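PDB 3HG9: PilM, which is of unknown function but probably takes part in a plasmid-encoded pilus system of Pseudomonas aeruginosa. Local coordinates for residues P40-L45 against F51-R56; A27-A30 against G35-G38; T14-L19 against A79-G84. One frame throughout, in Å; residues are numbered along the deposited sequence.

Interaction 1 of 3, residues P40-L45 against F51-R56; sequences PADSAL and FRKPVR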
loop_
_atom_site.group_PDB
_atom_site.type_symbol
_atom_site.label_atom_id
_atom_site.label_comp_id
_atom_site.label_asym_id
_atom_site.label_seq_id
_atom_site.Cartn_x
_atom_site.Cartn_y
_atom_site.Cartn_z
ATOM N N PRO B 40 5.625 7.978 19.498
ATOM C CA PRO B 40 6.763 8.850 19.806
ATOM C C PRO B 40 6.486 10.354 19.682
ATOM O O PRO B 40 5.755 10.762 18.798
ATOM C CB PRO B 40 7.855 8.396 18.798
ATOM C CG PRO B 40 7.130 7.741 17.662
ATOM C CD PRO B 40 5.776 7.297 18.182
ATOM N N ALA B 41 7.080 11.166 20.551
ATOM C CA ALA B 41 7.049 12.644 20.336
ATOM C C ALA B 41 7.977 13.086 19.245
ATOM O O ALA B 41 9.097 12.560 19.074
ATOM C CB ALA B 41 7.364 13.411 21.582
ATOM N N ASP B 42 7.488 14.102 18.552
ATOM C CA ASP B 42 8.061 14.605 17.278
ATOM C C ASP B 42 9.553 15.063 17.329
ATOM O O ASP B 42 10.122 15.450 16.294
ATOM C CB ASP B 42 7.161 15.731 16.743
ATOM C CG ASP B 42 5.726 15.645 17.271
ATOM O OD1 ASP B 42 5.202 14.530 17.295
ATOM O OD2 ASP B 42 5.097 16.674 17.634
ATOM N N SER B 43 10.164 15.018 18.531
ATOM C CA SER B 43 11.575 15.413 18.712
ATOM C C SER B 43 12.419 14.256 18.202
ATOM O O SER B 43 13.400 14.424 17.481
ATOM C CB SER B 43 11.867 15.686 20.189
ATOM O OG SER B 43 10.650 16.033 20.855
ATOM N N ALA B 44 12.019 13.060 18.601
ATOM C CA ALA B 44 12.344 11.883 17.833
ATOM C C ALA B 44 11.668 12.209 16.486
ATOM O O ALA B 44 11.391 13.399 16.154
ATOM C CB ALA B 44 11.744 10.668 18.483
ATOM N N LEU B 45 11.394 11.186 15.695
ATOM C CA LEU B 45 10.899 11.422 14.322
ATOM C C LEU B 45 11.903 12.286 13.488
ATOM O O LEU B 45 12.317 11.881 12.400
ATOM C CB LEU B 45 9.460 11.968 14.340
ATOM C CG LEU B 45 8.246 11.104 14.752
ATOM C CD1 LEU B 45 8.310 10.687 16.108
ATOM C CD2 LEU B 45 6.983 11.872 14.675
ATOM N N PHE B 51 8.426 22.603 10.055
ATOM C CA PHE B 51 7.196 21.881 10.351
ATOM C C PHE B 51 6.818 22.057 11.791
ATOM O O PHE B 51 7.598 21.662 12.684
ATOM C CB PHE B 51 7.429 20.404 10.107
ATOM C CG PHE B 51 6.194 19.616 9.961
ATOM C CD1 PHE B 51 5.393 19.777 8.835
ATOM C CD2 PHE B 51 5.836 18.658 10.919
ATOM C CE1 PHE B 51 4.257 19.045 8.682
ATOM C CE2 PHE B 51 4.630 17.914 10.794
ATOM C CZ PHE B 51 3.871 18.089 9.666
ATOM N N ARG B 52 5.619 22.622 11.989
ATOM C CA ARG B 52 4.928 22.806 13.274
ATOM C C ARG B 52 3.748 21.824 13.215
ATOM O O ARG B 52 2.702 22.125 12.622
ATOM C CB ARG B 52 4.397 24.250 13.384
ATOM C CG ARG B 52 5.220 25.297 14.310
ATOM C CD ARG B 52 4.670 25.354 15.807
ATOM N NE ARG B 52 5.435 24.579 16.841
ATOM C CZ ARG B 52 5.329 23.259 17.124
ATOM N NH1 ARG B 52 4.484 22.462 16.466
ATOM N NH2 ARG B 52 6.073 22.725 18.091
ATOM N N LYS B 53 3.908 20.612 13.745
ATOM C CA LYS B 53 2.847 19.630 13.613
ATOM C C LYS B 53 1.600 20.242 14.236
ATOM O O LYS B 53 1.715 20.928 15.244
ATOM C CB LYS B 53 3.231 18.297 14.297
ATOM C CG LYS B 53 2.282 17.071 14.013
ATOM C CD LYS B 53 1.235 16.868 15.126
ATOM C CE LYS B 53 1.795 16.123 16.354
ATOM N NZ LYS B 53 2.808 16.819 17.192
ATOM N N PRO B 54 0.427 20.026 13.607
ATOM C CA PRO B 54 -0.808 20.448 14.198
ATOM C C PRO B 54 -1.444 19.291 14.880
ATOM O O PRO B 54 -2.053 18.436 14.201
ATOM C CB PRO B 54 -1.683 20.777 13.008
ATOM C CG PRO B 54 -1.093 20.054 11.872
ATOM C CD PRO B 54 0.258 19.609 12.211
ATOM N N VAL B 55 -1.376 19.210 16.201
ATOM C CA VAL B 55 -2.269 18.220 16.732
ATOM C C VAL B 55 -3.617 18.779 16.202
ATOM O O VAL B 55 -3.907 20.003 16.319
ATOM C CB VAL B 55 -2.148 18.077 18.201
ATOM C CG1 VAL B 55 -2.092 16.584 18.517
ATOM C CG2 VAL B 55 -0.902 18.817 18.689
ATOM N N ARG B 56 -4.470 17.933 15.637
ATOM C CA ARG B 56 -4.670 16.541 15.999
ATOM C C ARG B 56 -3.921 15.473 15.150
ATOM O O ARG B 56 -4.282 14.298 15.228
ATOM C CB ARG B 56 -6.178 16.291 15.985
ATOM C CG ARG B 56 -7.079 17.286 15.106
ATOM C CD ARG B 56 -6.411 18.183 13.910
ATOM N NE ARG B 56 -6.276 19.511 14.454
ATOM C CZ ARG B 56 -7.194 20.459 14.350
ATOM N NH1 ARG B 56 -8.286 20.206 13.620
ATOM N NH2 ARG B 56 -7.000 21.673 14.961
#
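Asp42 turns its carboxylate to the ammonium end of Lys53, and the two side chains meet at about a right angle in a surface salt bridge. It spans the irregular connection between helix 12-31 and strand 57-62, joining the type I beta turn Ala41-Ala44 to the extended segment that leads into the strand. The modelled 2.3 Å between Asp42 OD2 and Lys53 NZ is too short to be exact, so the length is doubtful, although the charges are suited to pair. As modelled, OD2 is the nearer oxygen, and Asp42 OD1 is 3.3 Å from Lys53 NZ. Lys53 starts with CG anti to its backbone N (chi1 -170°) and then bends at each later torsion, folding its long chain back to bring the ammonium to the turn. A short acid on a turn and a long flexible base suit a gap where the nearest CA atoms, those of Asp42 and Lys53, stand 8.1 Å apart. Asp42 and Leu45 also touch Tyr22 of helix 12-31. Three residues beyond Lys53, across the cis peptide between Val55 and Arg56, Arg56 NE donates a 3.1 Å bond to Val55 O.

Interaction 2 of 3, residues A27-A30 against G35-G38; sequences AEYA and GFSG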
loop_
_atom_site.group_PDB
_atom_site.type_symbol
_atom_site.label_atom_id
_atom_site.label_comp_id
_atom_site.label_asym_id
_atom_site.label_seq_id
_atom_site.Cartn_x
_atom_site.Cartn_y
_atom_site.Cartn_z
ATOM N N ALA B 27 7.120 5.725 9.673
ATOM C CA ALA B 27 7.466 4.499 8.941
ATOM C C ALA B 27 8.892 4.183 9.320
ATOM O O ALA B 27 9.198 3.063 9.691
ATOM C CB ALA B 27 7.364 4.656 7.430
ATOM N N GLU B 28 9.761 5.181 9.265
ATOM C CA GLU B 28 11.165 4.852 9.138
ATOM C C GLU B 28 11.871 4.770 10.463
ATOM O O GLU B 28 12.823 4.017 10.618
ATOM C CB GLU B 28 11.869 5.804 8.183
ATOM C CG GLU B 28 11.841 5.338 6.698
ATOM C CD GLU B 28 12.352 6.431 5.774
ATOM O OE1 GLU B 28 12.680 6.164 4.586
ATOM O OE2 GLU B 28 12.444 7.590 6.250
ATOM N N TYR B 29 11.414 5.547 11.413
ATOM C CA TYR B 29 11.838 5.382 12.748
ATOM C C TYR B 29 11.396 3.998 13.167
ATOM O O TYR B 29 12.189 3.280 13.760
ATOM C CB TYR B 29 11.158 6.429 13.603
ATOM C CG TYR B 29 11.319 6.246 15.095
ATOM C CD1 TYR B 29 10.628 5.234 15.763
ATOM C CD2 TYR B 29 12.129 7.117 15.849
ATOM C CE1 TYR B 29 10.762 5.056 17.130
ATOM C CE2 TYR B 29 12.264 6.966 17.259
ATOM C CZ TYR B 29 11.568 5.922 17.888
ATOM O OH TYR B 29 11.665 5.710 19.271
ATOM N N ALA B 30 10.137 3.624 12.876
ATOM C CA ALA B 30 9.605 2.310 13.231
ATOM C C ALA B 30 10.601 1.180 12.920
ATOM O O ALA B 30 10.896 0.353 13.778
ATOM C CB ALA B 30 8.267 2.050 12.531
ATOM N N GLY B 35 10.645 -3.145 17.693
ATOM C CA GLY B 35 10.019 -3.451 18.979
ATOM C C GLY B 35 9.652 -2.141 19.643
ATOM O O GLY B 35 10.436 -1.591 20.417
ATOM N N PHE B 36 8.473 -1.623 19.306
ATOM C CA PHE B 36 8.017 -0.341 19.817
ATOM C C PHE B 36 6.529 -0.184 19.566
ATOM O O PHE B 36 6.021 -0.643 18.529
ATOM C CB PHE B 36 8.755 0.801 19.119
ATOM C CG PHE B 36 8.571 2.140 19.790
ATOM C CD1 PHE B 36 8.667 3.324 19.051
ATOM C CD2 PHE B 36 8.296 2.221 21.165
ATOM C CE1 PHE B 36 8.515 4.577 19.659
ATOM C CE2 PHE B 36 8.143 3.479 21.802
ATOM C CZ PHE B 36 8.259 4.662 21.030
ATOM N N SER B 37 5.834 0.469 20.496
ATOM C CA SER B 37 4.425 0.744 20.263
ATOM C C SER B 37 4.014 2.194 20.445
ATOM O O SER B 37 3.220 2.569 21.299
ATOM C CB SER B 37 3.520 -0.260 20.975
ATOM O OG SER B 37 3.557 -1.489 20.273
ATOM N N GLY B 38 4.533 2.998 19.521
ATOM C CA GLY B 38 4.341 4.437 19.523
ATOM C C GLY B 38 4.724 5.031 20.866
ATOM O O GLY B 38 5.417 4.426 21.681
#
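Tyr29 and Phe36 bury most of the surface in this contact, an aromatic pair across the reversal by which the chain leaves the C-terminal end of helix 12-31. The rings meet rim to rim, neither lying over the face of the other, with centroids 5.6 Å apart and planes inclined at 44°. Phe36 CD1 comes to the edge of the tyrosine ring, near its plane, 3.3 Å from Tyr29 CE1. Beside it, Tyr29 OH lies 3.4 Å from Phe36 CE1, a polar atom resting against a ring carbon. With its CG anti to the backbone N (chi1 170°), Tyr29 can carry its ring away from the helix, whose own backbone stays well clear of Phe36. Large flat side chains suit such a junction, as they bridge a distance that the neighbouring alanines could not. Gly35 has a positive phi (82°), which suits glycine. The Phe36 side chain also touches Ile61 of strand 57-62, as does Ala30 from the helix, which ties the pair to the adjoining strand. Over one face of the phenylalanine, Gly38 N sits 4.0 Å above the ring plane, centred on the Phe36 ring.

Interaction 3 of 3, residues T14-L19 against A79-G84; sequences TLARSL and AAVDTG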
loop_
_atom_site.group_PDB
_atom_site.type_symbol
_atom_site.label_atom_id
_atom_site.label_comp_id
_atom_site.label_asym_id
_atom_site.label_seq_id
_atom_site.Cartn_x
_atom_site.Cartn_y
_atom_site.Cartn_z
ATOM N N THR B 14 -2.884 20.577 1.886
ATOM C CA THR B 14 -1.710 20.864 2.660
ATOM C C THR B 14 -1.766 19.968 3.905
ATOM O O THR B 14 -0.833 19.276 4.286
ATOM C CB THR B 14 -1.794 22.332 3.112
ATOM O OG1 THR B 14 -1.290 23.198 2.094
ATOM C CG2 THR B 14 -1.011 22.585 4.436
ATOM N N LEU B 15 -2.886 19.953 4.563
ATOM C CA LEU B 15 -2.999 19.086 5.684
ATOM C C LEU B 15 -2.775 17.570 5.390
ATOM O O LEU B 15 -2.209 16.835 6.230
ATOM C CB LEU B 15 -4.371 19.325 6.280
ATOM C CG LEU B 15 -4.543 18.577 7.585
ATOM C CD1 LEU B 15 -3.510 19.070 8.575
ATOM C CD2 LEU B 15 -6.002 18.716 8.145
ATOM N N ALA B 16 -3.272 17.093 4.243
ATOM C CA ALA B 16 -3.128 15.686 3.860
ATOM C C ALA B 16 -1.663 15.366 3.597
ATOM O O ALA B 16 -1.151 14.372 4.092
ATOM C CB ALA B 16 -3.973 15.395 2.599
ATOM N N ARG B 17 -1.012 16.227 2.821
ATOM C CA ARG B 17 0.430 16.277 2.671
ATOM C C ARG B 17 1.271 16.267 4.011
ATOM O O ARG B 17 2.235 15.481 4.133
ATOM C CB ARG B 17 0.790 17.481 1.762
ATOM C CG ARG B 17 0.786 17.136 0.220
ATOM C CD ARG B 17 1.333 18.306 -0.647
ATOM N NE ARG B 17 2.228 17.966 -1.783
ATOM C CZ ARG B 17 1.830 17.631 -3.022
ATOM N NH1 ARG B 17 0.532 17.575 -3.332
ATOM N NH2 ARG B 17 2.722 17.327 -3.975
ATOM N N SER B 18 0.896 17.071 5.005
ATOM C CA SER B 18 1.556 17.020 6.329
ATOM C C SER B 18 1.339 15.641 6.998
ATOM O O SER B 18 2.288 14.987 7.462
ATOM C CB SER B 18 0.987 18.133 7.242
ATOM O OG SER B 18 1.030 19.411 6.577
ATOM N N LEU B 19 0.093 15.186 7.025
ATOM C CA LEU B 19 -0.129 13.838 7.433
ATOM C C LEU B 19 0.875 12.866 6.738
ATOM O O LEU B 19 1.590 12.102 7.409
ATOM C CB LEU B 19 -1.575 13.456 7.127
ATOM C CG LEU B 19 -1.912 12.092 7.748
ATOM C CD1 LEU B 19 -3.371 12.144 8.241
ATOM C CD2 LEU B 19 -1.769 10.914 6.770
ATOM N N ALA B 79 -10.383 11.768 1.041
ATOM C CA ALA B 79 -10.131 11.821 -0.377
ATOM C C ALA B 79 -8.732 12.359 -0.610
ATOM O O ALA B 79 -7.830 11.615 -1.021
ATOM C CB ALA B 79 -11.167 12.670 -1.053
ATOM N N ALA B 80 -8.532 13.639 -0.298
ATOM C CA ALA B 80 -7.267 14.327 -0.572
ATOM C C ALA B 80 -6.064 13.485 -0.174
ATOM O O ALA B 80 -5.025 13.567 -0.830
ATOM C CB ALA B 80 -7.227 15.653 0.147
ATOM N N VAL B 81 -6.192 12.680 0.889
ATOM C CA VAL B 81 -5.072 11.826 1.370
ATOM C C VAL B 81 -4.922 10.540 0.584
ATOM O O VAL B 81 -3.815 10.081 0.345
ATOM C CB VAL B 81 -5.283 11.368 2.825
ATOM C CG1 VAL B 81 -4.359 10.184 3.127
ATOM C CG2 VAL B 81 -5.035 12.563 3.811
ATOM N N ASP B 82 -6.055 9.917 0.256
ATOM C CA ASP B 82 -6.081 8.655 -0.495
ATOM C C ASP B 82 -5.351 8.946 -1.809
ATOM O O ASP B 82 -4.429 8.235 -2.236
ATOM C CB ASP B 82 -7.566 8.326 -0.661
ATOM C CG ASP B 82 -7.858 7.137 -1.535
ATOM O OD1 ASP B 82 -7.796 5.973 -1.016
ATOM O OD2 ASP B 82 -8.309 7.391 -2.694
ATOM N N THR B 83 -5.705 10.077 -2.388
ATOM C CA THR B 83 -5.029 10.569 -3.553
ATOM C C THR B 83 -3.514 10.617 -3.463
ATOM O O THR B 83 -2.848 10.056 -4.305
ATOM C CB THR B 83 -5.550 11.959 -3.888
ATOM O OG1 THR B 83 -6.839 12.124 -3.253
ATOM C CG2 THR B 83 -5.667 12.104 -5.385
ATOM N N GLY B 84 -2.964 11.297 -2.472
ATOM C CA GLY B 84 -1.515 11.472 -2.416
ATOM C C GLY B 84 -0.733 10.256 -1.978
ATOM O O GLY B 84 0.467 10.349 -1.709
#
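Thr14 O takes two bonds from one residue a turn later in helix 12-31: Ser18 N at 2.9 Å, the regular helical bond, and Ser18 OG at 3.0 Å from the same Thr14 O. The hydroxyl comes from above the carbonyl plane, 43° out of it. The serine keeps its polar end on its own helix. On another side of this turn the helix packs against helix 77-83 through small apolar side chains, two alanines and a valine. Ala16 CB nestles against Val81 CG2 at 3.3 Å and against Ala80 CB at 4.1 Å, a meeting of apolar side chains. Val81 swings CG2 beside its own backbone N and anti to its carbonyl carbon, placing that methyl against alanine. Alanine, ending at its CB, suits the close approach of the helix backbones, in which the CA atoms of Ala16 and Val81 are only 5.0 Å apart. Where helix 77-83 ends, Thr85 OG1 hydrogen-bonds the carbonyls of Val81 and Asp82. The pair of helices is also bounded by the second subunit: Val81 and Asp82 pack on Val90 of its strand 88-94, and Leu19 on Ala121 of its strand 119-123.

All three contacts involve helix 12-31 or the chain that follows it. Interaction 3 joins the early turns of the helix to helix 77-83 and closes a long loop within which interaction 2 closes before interaction 1 opens. The centres of interactions 1 and 2 are 14 Å apart, and Ala44 CB packs 3.9 Å from Tyr29 CE2. Interactions 1 and 3 are 17 Å apart between centres, yet Phe51 CE1 lies 3.7 Å from Ser18 CB. Interactions 2 and 3 do not touch, their nearest atoms being about 9 Å apart. A bound nickel ion lies about 13 Å from the side chain of Tyr29, too far for that side chain to be a ligand.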